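Local coordinates for iron-sulfur cluster assembly protein CyaY (Psychromonas ingrahamii, PDB 4HS5) that is probably involved in iron-sulfur cluster assembly, perhaps as a regulator, and belongs to the iron-binding frataxin family, at residues L9-Y14 / I49-P54; A26-D31 / L39-H44; V58-L63 / T87-A92; N43-I48 / F94-E99. One frame throughout, in Å; residues are numbered along the deposited sequence.

Contact 1. Residues L9-Y14 / I49-P54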
loop_
_atom_site.group_PDB
_atom_site.type_symbol
_atom_site.label_atom_id
_atom_site.label_comp_id
_atom_site.label_asym_id
_atom_site.label_seq_id
_atom_site.Cartn_x
_atom_site.Cartn_y
_atom_site.Cartn_z
ATOM N N LEU A 9 4.572 -10.217 7.339
ATOM C CA LEU A 9 4.918 -9.491 6.123
ATOM C C LEU A 9 3.990 -8.306 5.874
ATOM O O LEU A 9 4.447 -7.232 5.480
ATOM C CB LEU A 9 4.901 -10.442 4.928
ATOM C CG LEU A 9 6.047 -11.444 4.976
ATOM C CD1 LEU A 9 5.790 -12.556 3.984
ATOM C CD2 LEU A 9 7.365 -10.748 4.658
ATOM N N ALA A 10 2.698 -8.479 6.112
ATOM C CA ALA A 10 1.764 -7.390 5.896
ATOM C C ALA A 10 1.980 -6.274 6.922
ATOM O O ALA A 10 1.854 -5.092 6.583
ATOM C CB ALA A 10 0.326 -7.897 5.919
ATOM N N ASP A 11 2.311 -6.642 8.164
ATOM C CA ASP A 11 2.674 -5.652 9.177
ATOM C C ASP A 11 3.905 -4.865 8.761
ATOM O O ASP A 11 3.947 -3.642 8.917
ATOM C CB ASP A 11 2.928 -6.300 10.542
ATOM C CG ASP A 11 1.652 -6.695 11.258
ATOM O OD1 ASP A 11 0.559 -6.329 10.788
ATOM O OD2 ASP A 11 1.756 -7.368 12.306
ATOM N N GLN A 12 4.918 -5.563 8.259
ATOM C CA GLN A 12 6.113 -4.898 7.763
ATOM C C GLN A 12 5.749 -3.921 6.650
ATOM O O GLN A 12 6.251 -2.802 6.611
ATOM C CB GLN A 12 7.149 -5.921 7.288
ATOM C CG GLN A 12 7.846 -6.642 8.452
ATOM C CD GLN A 12 8.877 -7.639 7.997
ATOM O OE1 GLN A 12 8.950 -7.988 6.818
ATOM N NE2 GLN A 12 9.682 -8.128 8.940
ATOM N N LEU A 13 4.867 -4.340 5.752
ATOM C CA LEU A 13 4.419 -3.455 4.683
ATOM C C LEU A 13 3.713 -2.217 5.210
ATOM O O LEU A 13 4.017 -1.099 4.794
ATOM C CB LEU A 13 3.497 -4.206 3.731
ATOM C CG LEU A 13 2.938 -3.401 2.556
ATOM C CD1 LEU A 13 4.035 -2.835 1.674
ATOM C CD2 LEU A 13 1.963 -4.283 1.750
ATOM N N TYR A 14 2.767 -2.408 6.121
ATOM C CA TYR A 14 2.002 -1.286 6.633
ATOM C C TYR A 14 2.917 -0.320 7.362
ATOM O O TYR A 14 2.840 0.885 7.155
ATOM C CB TYR A 14 0.900 -1.754 7.583
ATOM C CG TYR A 14 -0.366 -2.210 6.913
ATOM C CD1 TYR A 14 -0.362 -2.682 5.610
ATOM C CD2 TYR A 14 -1.582 -2.148 7.588
ATOM C CE1 TYR A 14 -1.534 -3.101 5.001
ATOM C CE2 TYR A 14 -2.755 -2.561 6.986
ATOM C CZ TYR A 14 -2.726 -3.023 5.694
ATOM O OH TYR A 14 -3.891 -3.428 5.082
ATOM N N ILE A 49 -6.004 0.553 1.487
ATOM C CA ILE A 49 -5.199 -0.661 1.489
ATOM C C ILE A 49 -5.856 -1.655 2.441
ATOM O O ILE A 49 -6.344 -1.285 3.505
ATOM C CB ILE A 49 -3.753 -0.354 1.902
ATOM C CG1 ILE A 49 -3.117 0.551 0.859
ATOM C CG2 ILE A 49 -2.936 -1.633 2.051
ATOM C CD1 ILE A 49 -1.935 1.311 1.366
ATOM N N ASN A 50 -5.913 -2.910 2.031
ATOM C CA ASN A 50 -6.566 -3.929 2.829
ATOM C C ASN A 50 -5.723 -5.190 2.846
ATOM O O ASN A 50 -4.896 -5.405 1.964
ATOM C CB ASN A 50 -7.950 -4.211 2.254
ATOM C CG ASN A 50 -8.888 -4.815 3.266
ATOM O OD1 ASN A 50 -8.460 -5.372 4.279
ATOM N ND2 ASN A 50 -10.185 -4.728 2.987
ATOM N N ARG A 51 -5.898 -6.000 3.879
ATOM C CA ARG A 51 -5.241 -7.302 3.936
ATOM C C ARG A 51 -6.305 -8.353 3.806
ATOM O O ARG A 51 -7.390 -8.234 4.385
ATOM C CB ARG A 51 -4.491 -7.485 5.253
ATOM C CG ARG A 51 -3.249 -6.650 5.378
ATOM C CD ARG A 51 -3.150 -6.036 6.766
ATOM N NE ARG A 51 -2.675 -6.957 7.785
ATOM C CZ ARG A 51 -1.627 -6.719 8.564
ATOM N NH1 ARG A 51 -0.942 -5.590 8.427
ATOM N NH2 ARG A 51 -1.258 -7.613 9.474
ATOM N N GLN A 52 -6.025 -9.376 3.016
ATOM C CA GLN A 52 -6.952 -10.480 2.925
ATOM C C GLN A 52 -6.238 -11.747 3.351
ATOM O O GLN A 52 -5.623 -12.431 2.530
ATOM C CB GLN A 52 -7.534 -10.585 1.521
ATOM C CG GLN A 52 -8.270 -9.318 1.056
ATOM C CD GLN A 52 -9.466 -8.923 1.929
ATOM O OE1 GLN A 52 -9.752 -9.536 2.960
ATOM N NE2 GLN A 52 -10.177 -7.891 1.498
ATOM N N GLN A 53 -6.312 -12.023 4.652
ATOM C CA GLN A 53 -5.571 -13.115 5.276
ATOM C C GLN A 53 -5.781 -14.496 4.652
ATOM O O GLN A 53 -4.810 -15.198 4.401
ATOM C CB GLN A 53 -5.828 -13.171 6.786
ATOM C CG GLN A 53 -4.913 -14.142 7.521
ATOM C CD GLN A 53 -5.637 -14.931 8.595
ATOM O OE1 GLN A 53 -5.238 -14.935 9.759
ATOM N NE2 GLN A 53 -6.701 -15.619 8.202
ATOM N N PRO A 54 -7.039 -14.894 4.393
ATOM C CA PRO A 54 -7.174 -16.236 3.813
ATOM C C PRO A 54 -6.568 -16.373 2.410
ATOM O O PRO A 54 -6.298 -17.490 1.972
ATOM C CB PRO A 54 -8.693 -16.454 3.773
ATOM C CG PRO A 54 -9.299 -15.096 3.875
ATOM C CD PRO A 54 -8.347 -14.284 4.699
#
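Residues 9-14 of helix 3-24 run antiparallel to residues 49-52 of strand 46-52. Arg51 carries the contact, through a salt bridge and packing on Tyr14. Both terminal guanidinium nitrogens grip one carboxylate oxygen of Asp11, end-on and nearly in the guanidinium plane. Arg51 NH2 lies 2.6 Å from Asp11 OD1 and meets it from above the carboxylate plane. Arg51 NH1 lies 2.9 Å from Asp11 OD1, on the anti lone pair, with a bent N-H angle of 132°. Tyr14 OH hydrogen-bonds to Ser35 O.

In a cation-pi contact, Arg51 CZ sits 4.7 Å from the centre of the Tyr14 ring, over its face; the planes stand 75° apart. NH1 is the nitrogen over the ring, offset toward its rim.

Packing contacts complete the site. The Arg51 chain bends at chi2 and chi3, with CD 3.2 Å from Tyr14 CZ. Ala10 CB lies over one guanidinium face, 3.5 Å from Arg51 CZ. Ile49 CG2 touches Tyr14 CE1 at 3.6 Å.

An alanine at Arg51 would remove the salt bridge and the cation over Tyr14, and would probably loosen the helix here. The cation is likely to favour ionised Asp11, while the two bonds and the ring limit guanidinium rotation.

Contact 2. Residues A26-D31 / L39-H44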
loop_
_atom_site.group_PDB
_atom_site.type_symbol
_atom_site.label_atom_id
_atom_site.label_comp_id
_atom_site.label_asym_id
_atom_site.label_seq_id
_atom_site.Cartn_x
_atom_site.Cartn_y
_atom_site.Cartn_z
ATOM N N ALA A 26 5.728 14.187 3.373
ATOM C CA ALA A 26 4.527 14.480 2.585
ATOM C C ALA A 26 3.242 14.656 3.390
ATOM O O ALA A 26 3.083 14.108 4.488
ATOM C CB ALA A 26 4.335 13.423 1.510
ATOM N N ASP A 27 2.316 15.428 2.824
ATOM C CA ASP A 27 1.033 15.659 3.465
ATOM C C ASP A 27 0.087 14.538 3.104
ATOM O O ASP A 27 -0.810 14.687 2.273
ATOM C CB ASP A 27 0.462 17.005 3.039
ATOM C CG ASP A 27 1.359 18.157 3.429
ATOM O OD1 ASP A 27 1.769 18.902 2.522
ATOM O OD2 ASP A 27 1.664 18.298 4.628
ATOM N N VAL A 28 0.333 13.394 3.725
ATOM C CA VAL A 28 -0.519 12.233 3.575
ATOM C C VAL A 28 -0.924 11.775 4.968
ATOM O O VAL A 28 -0.060 11.463 5.799
ATOM C CB VAL A 28 0.225 11.103 2.869
ATOM C CG1 VAL A 28 -0.689 9.913 2.698
ATOM C CG2 VAL A 28 0.726 11.570 1.514
ATOM N N ASP A 29 -2.223 11.762 5.240
ATOM C CA ASP A 29 -2.720 11.226 6.503
ATOM C C ASP A 29 -2.899 9.726 6.361
ATOM O O ASP A 29 -3.278 9.240 5.294
ATOM C CB ASP A 29 -4.037 11.887 6.916
ATOM C CG ASP A 29 -3.835 13.276 7.511
ATOM O OD1 ASP A 29 -2.721 13.563 8.000
ATOM O OD2 ASP A 29 -4.795 14.073 7.496
ATOM N N TYR A 30 -2.574 8.992 7.417
ATOM C CA TYR A 30 -2.832 7.554 7.418
ATOM C C TYR A 30 -3.568 7.106 8.670
ATOM O O TYR A 30 -3.314 7.601 9.770
ATOM C CB TYR A 30 -1.545 6.742 7.221
ATOM C CG TYR A 30 -0.450 7.003 8.231
ATOM C CD1 TYR A 30 -0.430 6.347 9.452
ATOM C CD2 TYR A 30 0.590 7.879 7.940
ATOM C CE1 TYR A 30 0.580 6.571 10.363
ATOM C CE2 TYR A 30 1.599 8.117 8.842
ATOM C CZ TYR A 30 1.592 7.449 10.053
ATOM O OH TYR A 30 2.601 7.694 10.944
ATOM N N ASP A 31 -4.501 6.177 8.502
ATOM C CA ASP A 31 -5.171 5.601 9.656
ATOM C C ASP A 31 -5.393 4.111 9.441
ATOM O O ASP A 31 -5.867 3.693 8.373
ATOM C CB ASP A 31 -6.505 6.301 9.919
ATOM C CG ASP A 31 -7.197 5.769 11.156
ATOM O OD1 ASP A 31 -6.568 5.776 12.234
ATOM O OD2 ASP A 31 -8.358 5.319 11.046
ATOM N N LEU A 39 -5.192 6.005 3.284
ATOM C CA LEU A 39 -4.346 7.171 3.088
ATOM C C LEU A 39 -5.226 8.290 2.556
ATOM O O LEU A 39 -5.981 8.080 1.607
ATOM C CB LEU A 39 -3.249 6.854 2.076
ATOM C CG LEU A 39 -2.403 5.610 2.347
ATOM C CD1 LEU A 39 -1.290 5.489 1.335
ATOM C CD2 LEU A 39 -1.843 5.663 3.756
ATOM N N GLU A 40 -5.147 9.468 3.160
ATOM C CA GLU A 40 -5.891 10.609 2.636
ATOM C C GLU A 40 -4.977 11.773 2.291
ATOM O O GLU A 40 -4.033 12.088 3.018
ATOM C CB GLU A 40 -6.998 11.062 3.592
ATOM C CG GLU A 40 -7.788 12.263 3.056
ATOM C CD GLU A 40 -9.116 12.473 3.758
ATOM O OE1 GLU A 40 -9.482 11.641 4.616
ATOM O OE2 GLU A 40 -9.800 13.470 3.432
ATOM N N PHE A 41 -5.280 12.409 1.171
ATOM C CA PHE A 41 -4.521 13.548 0.703
ATOM C C PHE A 41 -5.306 14.832 0.998
ATOM O O PHE A 41 -6.489 14.783 1.343
ATOM C CB PHE A 41 -4.227 13.362 -0.783
ATOM C CG PHE A 41 -3.651 12.001 -1.109
ATOM C CD1 PHE A 41 -2.374 11.660 -0.693
ATOM C CD2 PHE A 41 -4.398 11.063 -1.811
ATOM C CE1 PHE A 41 -1.840 10.409 -0.976
ATOM C CE2 PHE A 41 -3.870 9.809 -2.104
ATOM C CZ PHE A 41 -2.593 9.479 -1.680
ATOM N N GLU A 42 -4.661 15.985 0.907
ATOM C CA GLU A 42 -5.397 17.184 1.286
ATOM C C GLU A 42 -6.446 17.596 0.253
ATOM O O GLU A 42 -7.337 18.384 0.564
ATOM C CB GLU A 42 -4.487 18.338 1.697
ATOM C CG GLU A 42 -3.253 18.521 0.865
ATOM C CD GLU A 42 -2.445 19.697 1.363
ATOM O OE1 GLU A 42 -2.857 20.296 2.383
ATOM O OE2 GLU A 42 -1.413 20.019 0.741
ATOM N N ASN A 43 -6.376 17.033 -0.953
ATOM C CA ASN A 43 -7.478 17.203 -1.900
ATOM C C ASN A 43 -8.685 16.314 -1.578
ATOM O O ASN A 43 -9.652 16.272 -2.339
ATOM C CB ASN A 43 -7.024 17.054 -3.362
ATOM C CG ASN A 43 -6.602 15.633 -3.729
ATOM O OD1 ASN A 43 -6.666 14.704 -2.920
ATOM N ND2 ASN A 43 -6.185 15.461 -4.978
ATOM N N HIS A 44 -8.590 15.601 -0.450
ATOM C CA HIS A 44 -9.667 14.778 0.111
ATOM C C HIS A 44 -9.908 13.466 -0.647
ATOM O O HIS A 44 -10.855 12.737 -0.339
ATOM C CB HIS A 44 -10.972 15.572 0.273
ATOM C CG HIS A 44 -10.907 16.653 1.311
ATOM N ND1 HIS A 44 -11.903 17.593 1.466
ATOM C CD2 HIS A 44 -9.970 16.943 2.245
ATOM C CE1 HIS A 44 -11.582 18.418 2.447
ATOM N NE2 HIS A 44 -10.414 18.044 2.937
HETATM O O HOH W 1 -1.976 15.549 -0.066
HETATM O O HOH W 2 -4.513 14.973 4.659
#
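A beta hairpin joins strands 28-33 and 36-41 at one edge of the antiparallel frataxin sheet. Asp29 and Glu40 form a hydrogen-bonded pair. Asp29 N donates to Glu40 O at 2.9 Å, and Glu40 N donates to Asp29 O at 2.8 Å. Both donors lie in the plane of the carbonyl they meet, and both bonds are fairly straight. Each carbonyl also receives a CA-H contact: Leu39 CA approaches Asp29 O, and Val28 CA approaches Glu40 O. A water adds weak bonds to Asp29 OD2 and Glu40 O.

Beyond the strands, the flanking residues Asp27 and Glu42 are linked by a water. It donates to Asp27 O and accepts from Glu42 N, so it satisfies both where no direct bond spans the gap. Asp27 OD1 and Glu42 OE2 are like charges 3.8 Å apart, which would probably repel. His44 N donates to Phe41 O and closes a type I beta turn from Phe41 to His44.

Val28, Tyr30, Leu39 and Phe41 point to the face carrying the helices, where Ile21 touches Val28, Tyr30 and Leu39. An alanine at Val28 would lose both methyls that touch Phe41, and would probably loosen the ring's packing. Tyr30 OH bonds to Glu22, while Tyr30 CB rests on Leu39 CD2 at 3.6 Å. Val28 CG2 meets the edge of the Phe41 ring, 3.8 Å from CE1.

Contact 3. Residues V58-L63 / T87-A92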
loop_
_atom_site.group_PDB
_atom_site.type_symbol
_atom_site.label_atom_id
_atom_site.label_comp_id
_atom_site.label_asym_id
_atom_site.label_seq_id
_atom_site.Cartn_x
_atom_site.Cartn_y
_atom_site.Cartn_z
ATOM N N VAL A 58 -2.389 -8.576 -0.234
ATOM C CA VAL A 58 -2.667 -7.201 0.161
ATOM C C VAL A 58 -3.394 -6.579 -1.025
ATOM O O VAL A 58 -3.081 -6.876 -2.186
ATOM C CB VAL A 58 -1.367 -6.435 0.485
ATOM C CG1 VAL A 58 -1.604 -4.939 0.548
ATOM C CG2 VAL A 58 -0.745 -6.941 1.811
ATOM N N TRP A 59 -4.403 -5.752 -0.744
ATOM C CA TRP A 59 -5.166 -5.076 -1.791
ATOM C C TRP A 59 -4.972 -3.566 -1.720
ATOM O O TRP A 59 -4.710 -3.010 -0.649
ATOM C CB TRP A 59 -6.658 -5.408 -1.705
ATOM C CG TRP A 59 -7.003 -6.840 -2.012
ATOM C CD1 TRP A 59 -6.136 -7.878 -2.203
ATOM C CD2 TRP A 59 -8.319 -7.390 -2.163
ATOM N NE1 TRP A 59 -6.826 -9.039 -2.464
ATOM C CE2 TRP A 59 -8.169 -8.766 -2.442
ATOM C CE3 TRP A 59 -9.608 -6.854 -2.090
ATOM C CZ2 TRP A 59 -9.262 -9.613 -2.647
ATOM C CZ3 TRP A 59 -10.691 -7.698 -2.290
ATOM C CH2 TRP A 59 -10.510 -9.061 -2.565
ATOM N N LEU A 60 -5.058 -2.915 -2.879
ATOM C CA LEU A 60 -5.014 -1.456 -2.964
ATOM C C LEU A 60 -6.121 -0.969 -3.876
ATOM O O LEU A 60 -6.242 -1.432 -5.008
ATOM C CB LEU A 60 -3.676 -0.996 -3.538
ATOM C CG LEU A 60 -3.608 0.477 -3.959
ATOM C CD1 LEU A 60 -3.674 1.376 -2.750
ATOM C CD2 LEU A 60 -2.336 0.750 -4.752
ATOM N N ALA A 61 -6.921 -0.037 -3.369
ATOM C CA ALA A 61 -7.936 0.644 -4.151
ATOM C C ALA A 61 -7.441 2.043 -4.470
ATOM O O ALA A 61 -7.174 2.832 -3.568
ATOM C CB ALA A 61 -9.218 0.711 -3.376
ATOM N N THR A 62 -7.304 2.324 -5.761
ATOM C CA THR A 62 -7.068 3.676 -6.241
ATOM C C THR A 62 -8.427 4.287 -6.560
ATOM O O THR A 62 -9.456 3.668 -6.311
ATOM C CB THR A 62 -6.176 3.709 -7.495
ATOM O OG1 THR A 62 -6.832 3.037 -8.575
ATOM C CG2 THR A 62 -4.835 3.043 -7.215
ATOM N N LEU A 63 -8.432 5.490 -7.117
ATOM C CA LEU A 63 -9.678 6.116 -7.536
ATOM C C LEU A 63 -10.374 5.308 -8.620
ATOM O O LEU A 63 -11.603 5.333 -8.729
ATOM C CB LEU A 63 -9.414 7.531 -8.043
ATOM C CG LEU A 63 -9.196 8.529 -6.916
ATOM C CD1 LEU A 63 -8.782 9.879 -7.452
ATOM C CD2 LEU A 63 -10.472 8.637 -6.111
ATOM N N THR A 87 6.238 0.685 -5.811
ATOM C CA THR A 87 6.419 1.476 -7.025
ATOM C C THR A 87 5.070 2.034 -7.477
ATOM O O THR A 87 4.926 3.222 -7.778
ATOM C CB THR A 87 7.026 0.607 -8.151
ATOM O OG1 THR A 87 8.312 0.129 -7.731
ATOM C CG2 THR A 87 7.193 1.418 -9.419
ATOM N N PHE A 88 4.069 1.164 -7.488
ATOM C CA PHE A 88 2.750 1.565 -7.940
ATOM C C PHE A 88 2.106 2.561 -6.973
ATOM O O PHE A 88 1.415 3.495 -7.386
ATOM C CB PHE A 88 1.876 0.322 -8.107
ATOM C CG PHE A 88 0.542 0.611 -8.730
ATOM C CD1 PHE A 88 0.413 0.732 -10.103
ATOM C CD2 PHE A 88 -0.577 0.763 -7.936
ATOM C CE1 PHE A 88 -0.820 0.999 -10.673
ATOM C CE2 PHE A 88 -1.813 1.031 -8.493
ATOM C CZ PHE A 88 -1.930 1.142 -9.869
ATOM N N LEU A 89 2.333 2.363 -5.677
ATOM C CA LEU A 89 1.769 3.225 -4.654
ATOM C C LEU A 89 2.329 4.635 -4.771
ATOM O O LEU A 89 1.579 5.611 -4.714
ATOM C CB LEU A 89 2.049 2.641 -3.259
ATOM C CG LEU A 89 1.422 3.417 -2.112
ATOM C CD1 LEU A 89 -0.078 3.457 -2.307
ATOM C CD2 LEU A 89 1.766 2.768 -0.780
ATOM N N SER A 90 3.639 4.751 -4.980
ATOM C CA SER A 90 4.246 6.061 -5.225
ATOM C C SER A 90 3.623 6.749 -6.431
ATOM O O SER A 90 3.337 7.947 -6.383
ATOM C CB SER A 90 5.742 5.918 -5.482
ATOM O OG SER A 90 6.413 5.485 -4.319
ATOM N N ALA A 91 3.420 5.995 -7.507
ATOM C CA ALA A 91 2.854 6.555 -8.738
ATOM C C ALA A 91 1.426 7.009 -8.476
ATOM O O ALA A 91 1.019 8.077 -8.935
ATOM C CB ALA A 91 2.902 5.544 -9.860
ATOM N N ALA A 92 0.670 6.210 -7.728
ATOM C CA ALA A 92 -0.714 6.571 -7.419
ATOM C C ALA A 92 -0.808 7.833 -6.573
ATOM O O ALA A 92 -1.642 8.702 -6.837
ATOM C CB ALA A 92 -1.435 5.413 -6.736
#
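Leu60 and Phe88 both carry CG anti to the backbone N, with chi1 167° and -173°. These torsions send the leucine branches toward the helix and the ring toward the strand. Leu89 has the same first torsion. In Thr62, CG2 is anti to the carbonyl carbon and faces the helix.

Leu60 divides its two methyls between two partners. Its CD2 meets the edge of the Phe88 ring, close to the ring plane, 3.6 Å from Phe88 CD2. Its CD1 touches Leu89 CD1 at 4.2 Å, and the two leucines cross obliquely. Thr62 crosses Phe88 at about a right angle. Thr62 CG2 lies 3.8 Å from Phe88 CE2 and also reaches Ala92 CB at 4.2 Å, one helical turn further on.

The hydroxyl of Thr62 plays no part in this packing. Thr62 OG1 is bonded to the backbone N atoms of Glu64 and Asn65, so the methyl is left to face the helix. Phe85 also touches Leu60, and Tyr69 and His67 touch Phe88, which places the contact in the core between sheet and helix.

No hydrogen bond joins the two segments. The helix is held against the strand and the loop residue after it by the burial of carbon, and the polar end of the one threonine is satisfied within its own turn.

Contact 4. Residues N43-I48 / F94-E99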
loop_
_atom_site.group_PDB
_atom_site.type_symbol
_atom_site.label_atom_id
_atom_site.label_comp_id
_atom_site.label_asym_id
_atom_site.label_seq_id
_atom_site.Cartn_x
_atom_site.Cartn_y
_atom_site.Cartn_z
ATOM N N ASN A 43 -6.376 17.033 -0.953
ATOM C CA ASN A 43 -7.478 17.203 -1.900
ATOM C C ASN A 43 -8.685 16.314 -1.578
ATOM O O ASN A 43 -9.652 16.272 -2.339
ATOM C CB ASN A 43 -7.024 17.054 -3.362
ATOM C CG ASN A 43 -6.602 15.633 -3.729
ATOM O OD1 ASN A 43 -6.666 14.704 -2.920
ATOM N ND2 ASN A 43 -6.185 15.461 -4.978
ATOM N N HIS A 44 -8.590 15.601 -0.450
ATOM C CA HIS A 44 -9.667 14.778 0.111
ATOM C C HIS A 44 -9.908 13.466 -0.647
ATOM O O HIS A 44 -10.855 12.737 -0.339
ATOM C CB HIS A 44 -10.972 15.572 0.273
ATOM C CG HIS A 44 -10.907 16.653 1.311
ATOM N ND1 HIS A 44 -11.903 17.593 1.466
ATOM C CD2 HIS A 44 -9.970 16.943 2.245
ATOM C CE1 HIS A 44 -11.582 18.418 2.447
ATOM N NE2 HIS A 44 -10.414 18.044 2.937
ATOM N N THR A 45 -9.061 13.179 -1.632
ATOM C CA THR A 45 -9.051 11.851 -2.248
ATOM C C THR A 45 -8.339 10.865 -1.323
ATOM O O THR A 45 -7.635 11.258 -0.389
ATOM C CB THR A 45 -8.413 11.831 -3.658
ATOM O OG1 THR A 45 -7.019 12.156 -3.589
ATOM C CG2 THR A 45 -9.124 12.826 -4.577
ATOM N N LYS A 46 -8.528 9.578 -1.584
ATOM C CA LYS A 46 -7.981 8.550 -0.707
ATOM C C LYS A 46 -7.412 7.373 -1.481
ATOM O O LYS A 46 -7.694 7.180 -2.660
ATOM C CB LYS A 46 -9.073 8.017 0.226
ATOM C CG LYS A 46 -9.714 9.034 1.142
ATOM C CD LYS A 46 -10.860 8.383 1.895
ATOM C CE LYS A 46 -11.567 9.366 2.813
ATOM N NZ LYS A 46 -12.635 8.684 3.617
ATOM N N LEU A 47 -6.594 6.579 -0.794
ATOM C CA LEU A 47 -6.212 5.251 -1.265
ATOM C C LEU A 47 -6.556 4.307 -0.130
ATOM O O LEU A 47 -6.339 4.629 1.031
ATOM C CB LEU A 47 -4.712 5.174 -1.555
ATOM C CG LEU A 47 -4.199 6.043 -2.707
ATOM C CD1 LEU A 47 -2.693 5.992 -2.845
ATOM C CD2 LEU A 47 -4.858 5.614 -3.996
ATOM N N ILE A 48 -7.100 3.142 -0.453
ATOM C CA ILE A 48 -7.507 2.212 0.584
ATOM C C ILE A 48 -6.711 0.936 0.430
ATOM O O ILE A 48 -6.736 0.305 -0.621
ATOM C CB ILE A 48 -8.994 1.865 0.493
ATOM C CG1 ILE A 48 -9.840 3.134 0.518
ATOM C CG2 ILE A 48 -9.386 0.954 1.660
ATOM C CD1 ILE A 48 -11.273 2.904 0.080
ATOM N N PHE A 94 1.307 10.191 -6.513
ATOM C CA PHE A 94 1.635 11.315 -7.381
ATOM C C PHE A 94 0.512 11.604 -8.375
ATOM O O PHE A 94 0.220 12.763 -8.676
ATOM C CB PHE A 94 2.945 11.082 -8.140
ATOM C CG PHE A 94 3.366 12.268 -8.956
ATOM C CD1 PHE A 94 3.968 13.352 -8.347
ATOM C CD2 PHE A 94 3.122 12.311 -10.319
ATOM C CE1 PHE A 94 4.347 14.470 -9.089
ATOM C CE2 PHE A 94 3.483 13.423 -11.069
ATOM C CZ PHE A 94 4.096 14.503 -10.451
ATOM N N LYS A 95 -0.098 10.553 -8.910
ATOM C CA LYS A 95 -1.099 10.696 -9.962
ATOM C C LYS A 95 -2.415 11.248 -9.429
ATOM O O LYS A 95 -3.148 11.915 -10.162
ATOM C CB LYS A 95 -1.283 9.362 -10.691
ATOM C CG LYS A 95 -2.651 9.072 -11.275
ATOM C CD LYS A 95 -2.696 7.613 -11.749
ATOM C CE LYS A 95 -2.340 6.640 -10.615
ATOM N NZ LYS A 95 -3.533 6.125 -9.875
ATOM N N GLN A 96 -2.698 11.016 -8.149
ATOM C CA GLN A 96 -3.916 11.539 -7.527
ATOM C C GLN A 96 -3.715 12.882 -6.852
ATOM O O GLN A 96 -4.678 13.633 -6.671
ATOM C CB GLN A 96 -4.451 10.570 -6.473
ATOM C CG GLN A 96 -5.056 9.320 -7.043
ATOM C CD GLN A 96 -5.820 8.525 -6.007
ATOM O OE1 GLN A 96 -6.117 9.012 -4.909
ATOM N NE2 GLN A 96 -6.158 7.292 -6.361
ATOM N N SER A 97 -2.478 13.183 -6.471
ATOM C CA SER A 97 -2.229 14.309 -5.575
ATOM C C SER A 97 -0.947 15.112 -5.847
ATOM O O SER A 97 -0.692 16.124 -5.190
ATOM C CB SER A 97 -2.212 13.802 -4.144
ATOM O OG SER A 97 -1.053 13.012 -3.930
ATOM N N LYS A 98 -0.138 14.651 -6.795
ATOM C CA LYS A 98 1.093 15.354 -7.200
ATOM C C LYS A 98 2.179 15.544 -6.130
ATOM O O LYS A 98 3.065 16.382 -6.285
ATOM C CB LYS A 98 0.772 16.687 -7.894
ATOM C CG LYS A 98 -0.138 16.541 -9.101
ATOM C CD LYS A 98 0.400 15.519 -10.092
ATOM C CE LYS A 98 -0.714 15.013 -11.002
ATOM N NZ LYS A 98 -0.248 13.918 -11.890
ATOM N N GLU A 99 2.154 14.751 -5.063
ATOM C CA GLU A 99 3.283 14.787 -4.142
ATOM C C GLU A 99 4.068 13.496 -4.298
ATOM O O GLU A 99 3.576 12.512 -4.865
ATOM C CB GLU A 99 2.838 14.975 -2.696
ATOM C CG GLU A 99 3.660 15.927 -1.852
ATOM C CD GLU A 99 2.997 16.186 -0.503
ATOM O OE1 GLU A 99 2.037 15.463 -0.167
ATOM O OE2 GLU A 99 3.438 17.098 0.217
#
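A direct hydrogen bond from Asn43 links the two segments. Asn43 ND2 donates to the backbone carbonyl of Gln96, with ND2 2.9 Å from Gln96 O. The acceptor lies close to the amide plane of Asn43, and the donor lies in the plane of the carbonyl. The N-H angle of 141° makes the bond somewhat bent. A side chain from the turn thus meets a carbonyl in the last turn of helix 85-97.

The side chain of Gln96 supplies most of the remaining surface. It is extended beyond CG. It reaches Thr45, Lys46 and Leu47, and crosses the side chains of Thr45 and Leu47 obliquely. Gln96 CD is 3.7 Å from Leu47 CD2, so the flat amide end rests against a leucine methyl.

The second shell fixes Asn43. Its CG lies between the backbone N and the carbonyl carbon, the crowded position, with chi1 68°. Asn43 OD1 then accepts twice from Thr45. Thr45 OG1 donates at 2.7 Å to a lone pair of Asn43 OD1. Thr45 N lies 3.1 Å from Asn43 OD1, above the carbonyl plane, and closes an Asx turn. These two bonds hold the amide so that ND2 faces the helix.

On the helix side, Lys98 N donates to Phe94 O, and Lys98 then leaves helical geometry with positive phi. Ser97 OG bonds to Ile93 O.

The contact lies at the surface, where the turn between strands 36-41 and 46-52 meets the C-terminal end of helix 85-97. Phe41 touches both Gln96 and Leu47, and Leu47 continues inward to Leu89, Ala92 and Ile93.

From the N terminus, contact 1 ties helix 3-24 to strand 46-52, closing a loop with 34 residues between its segments. Contact 2, the hairpin of strands 28-33 and 36-41, closes a short loop of 7 and nests inside that of contact 1. Contact 4 starts at Asn43 and His44, which it shares with contact 2, and closes a loop of 45 at the end of helix 85-97. It crosses contact 1, since their segments alternate and both use strand 46-52. Contact 3 comes after contact 1 and nests inside contact 4, closing a loop of 23 between strand 57-61 and helix 85-97. Both helices are thereby fastened to one antiparallel sheet, which gives the alpha-beta sandwich of frataxins.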